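Local coordinates for protein arginase (Glaciozyma antarctica, PDB 5YNL) that probably hydrolyses L-arginine to L-ornithine and urea, as a cold-adapted member of the arginase family from a psychrophilic yeast, at residues A[306-311]-A[350-355]. Residues are numbered along the deposited sequence; the frame is centred on the assembly and turned at random.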
loop_
_atom_site.group_PDB
_atom_site.type_symbol
_atom_site.label_atom_id
_atom_site.label_comp_id
_atom_site.label_asym_id
_atom_site.label_seq_id
_atom_site.Cartn_x
_atom_site.Cartn_y
_atom_site.Cartn_z
ATOM N N LEU A 306 -14.264 -6.120 2.965
ATOM C CA LEU A 306 -14.011 -5.738 4.357
ATOM C C LEU A 306 -15.050 -4.693 4.811
ATOM O O LEU A 306 -15.525 -3.912 3.996
ATOM C CB LEU A 306 -12.584 -5.172 4.541
ATOM C CG LEU A 306 -11.415 -6.144 4.312
ATOM C CD1 LEU A 306 -10.048 -5.399 4.364
ATOM C CD2 LEU A 306 -11.461 -7.316 5.318
ATOM N N THR A 307 -15.441 -4.694 6.083
ATOM C CA THR A 307 -16.219 -3.560 6.594
ATOM C C THR A 307 -15.257 -2.401 6.823
ATOM O O THR A 307 -14.030 -2.593 6.788
ATOM C CB THR A 307 -16.878 -3.859 7.916
ATOM O OG1 THR A 307 -15.853 -4.097 8.902
ATOM C CG2 THR A 307 -17.824 -5.059 7.776
ATOM N N PHE A 308 -15.793 -1.213 7.082
ATOM C CA PHE A 308 -14.926 -0.095 7.413
ATOM C C PHE A 308 -14.120 -0.374 8.680
ATOM O O PHE A 308 -12.923 -0.089 8.734
ATOM C CB PHE A 308 -15.691 1.196 7.614
ATOM C CG PHE A 308 -14.875 2.237 8.333
ATOM C CD1 PHE A 308 -13.863 2.926 7.665
ATOM C CD2 PHE A 308 -15.087 2.504 9.694
ATOM C CE1 PHE A 308 -13.078 3.875 8.328
ATOM C CE2 PHE A 308 -14.301 3.457 10.362
ATOM C CZ PHE A 308 -13.286 4.138 9.671
ATOM N N ARG A 309 -14.791 -0.913 9.697
ATOM C CA ARG A 309 -14.131 -1.257 10.955
ATOM C C ARG A 309 -12.904 -2.161 10.733
ATOM O O ARG A 309 -11.823 -1.870 11.257
ATOM C CB ARG A 309 -15.124 -1.850 11.972
ATOM C CG ARG A 309 -15.856 -0.793 12.816
ATOM C CD ARG A 309 -16.986 -1.394 13.652
ATOM N NE ARG A 309 -16.576 -2.604 14.375
ATOM C CZ ARG A 309 -17.391 -3.378 15.098
ATOM N NH1 ARG A 309 -18.673 -3.069 15.209
ATOM N NH2 ARG A 309 -16.917 -4.464 15.700
ATOM N N GLU A 310 -13.053 -3.208 9.924
ATOM C CA GLU A 310 -11.931 -4.089 9.587
ATOM C C GLU A 310 -10.802 -3.368 8.857
ATOM O O GLU A 310 -9.628 -3.627 9.139
ATOM C CB GLU A 310 -12.388 -5.304 8.756
ATOM C CG GLU A 310 -13.118 -6.403 9.551
ATOM C CD GLU A 310 -13.999 -7.281 8.664
ATOM O OE1 GLU A 310 -14.324 -6.851 7.533
ATOM O OE2 GLU A 310 -14.378 -8.386 9.093
ATOM N N GLY A 311 -11.130 -2.493 7.910
ATOM C CA GLY A 311 -10.099 -1.721 7.227
ATOM C C GLY A 311 -9.386 -0.816 8.230
ATOM O O GLY A 311 -8.167 -0.582 8.160
ATOM N N ARG A 350 -9.468 9.352 4.807
ATOM C CA ARG A 350 -8.936 10.219 5.845
ATOM C C ARG A 350 -8.822 9.524 7.198
ATOM O O ARG A 350 -7.813 9.634 7.888
ATOM C CB ARG A 350 -9.798 11.466 5.984
ATOM C CG ARG A 350 -8.980 12.633 6.407
ATOM C CD ARG A 350 -9.703 13.927 6.136
ATOM N NE ARG A 350 -10.583 14.259 7.240
ATOM C CZ ARG A 350 -11.848 14.609 7.100
ATOM N NH1 ARG A 350 -12.377 14.688 5.885
ATOM N NH2 ARG A 350 -12.576 14.897 8.174
ATOM N N SER A 351 -9.885 8.828 7.568
ATOM C CA SER A 351 -9.900 8.079 8.803
ATOM C C SER A 351 -8.752 7.050 8.846
ATOM O O SER A 351 -8.065 6.975 9.854
ATOM C CB SER A 351 -11.264 7.414 9.008
ATOM O OG SER A 351 -11.532 7.234 10.388
ATOM N N LEU A 352 -8.533 6.304 7.755
ATOM C CA LEU A 352 -7.522 5.255 7.757
ATOM C C LEU A 352 -6.123 5.873 7.842
ATOM O O LEU A 352 -5.211 5.290 8.463
ATOM C CB LEU A 352 -7.602 4.357 6.520
ATOM C CG LEU A 352 -8.876 3.574 6.163
ATOM C CD1 LEU A 352 -8.728 2.935 4.754
ATOM C CD2 LEU A 352 -9.184 2.470 7.220
ATOM N N VAL A 353 -5.939 7.039 7.216
ATOM C CA VAL A 353 -4.638 7.701 7.282
ATOM C C VAL A 353 -4.337 8.065 8.736
ATOM O O VAL A 353 -3.314 7.652 9.265
ATOM C CB VAL A 353 -4.539 8.966 6.363
ATOM C CG1 VAL A 353 -3.289 9.756 6.676
ATOM C CG2 VAL A 353 -4.531 8.563 4.882
ATOM N N ARG A 354 -5.247 8.812 9.373
ATOM C CA ARG A 354 -5.061 9.271 10.754
ATOM C C ARG A 354 -4.703 8.101 11.638
ATOM O O ARG A 354 -3.792 8.175 12.455
ATOM C CB ARG A 354 -6.336 9.926 11.298
ATOM C CG ARG A 354 -6.753 11.195 10.567
ATOM C CD ARG A 354 -7.720 12.030 11.405
ATOM N NE ARG A 354 -8.934 11.312 11.803
ATOM C CZ ARG A 354 -10.071 11.296 11.106
ATOM N NH1 ARG A 354 -10.165 11.945 9.954
ATOM N NH2 ARG A 354 -11.114 10.620 11.556
ATOM N N CYS A 355 -5.445 7.030 11.436
ATOM C CA CYS A 355 -5.348 5.816 12.181
ATOM C C CYS A 355 -3.997 5.149 11.986
ATOM O O CYS A 355 -3.334 4.738 12.946
ATOM C CB CYS A 355 -6.427 4.901 11.636
ATOM S SG CYS A 355 -6.765 3.589 12.706
#
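F308 reaches across from the first turn of helix 308-320 to S351 and L352 on helix 345-356. Its ring carbon CG stands anti to the backbone N (chi1 163°), which carries the far end of the ring to the neighbouring helix. There S351 OG meets the ring at its edge, close to the ring plane, with F308 CZ and S351 OG 3.6 Å apart. S351 CB lies 3.9 Å from F308 CZ, so the serine adds a carbon contact beside its hydroxyl. L352 approaches the same ring obliquely, its CD2 methyl 4.3 Å from F308 CE1. That branch goes deeper and packs tightly over the G311 carbonyl, with L352 CD2 3.4 Å from both G311 C and G311 O.

The start of helix 308-320 is fixed by a capping box: E310 N donates to T307 OG1 over 3.1 Å, and T307 N returns a 2.8 Å bond to E310 OE1, met on its anti side and 26° out of the carboxylate plane. H312, one turn on, meets the F308 ring with planes inclined at about 65°, while R350 and R354 share a salt-bridge partner, D89.

The contact thus packs together the helices that precede and follow strand 324-330 of the eight-stranded parallel sheet. Between these segments, shape and dispersion do the holding, from buried L352 and G311 to partly exposed F308 and S351; the ring edge facing the serine oxygen probably adds at most a weak polar attraction.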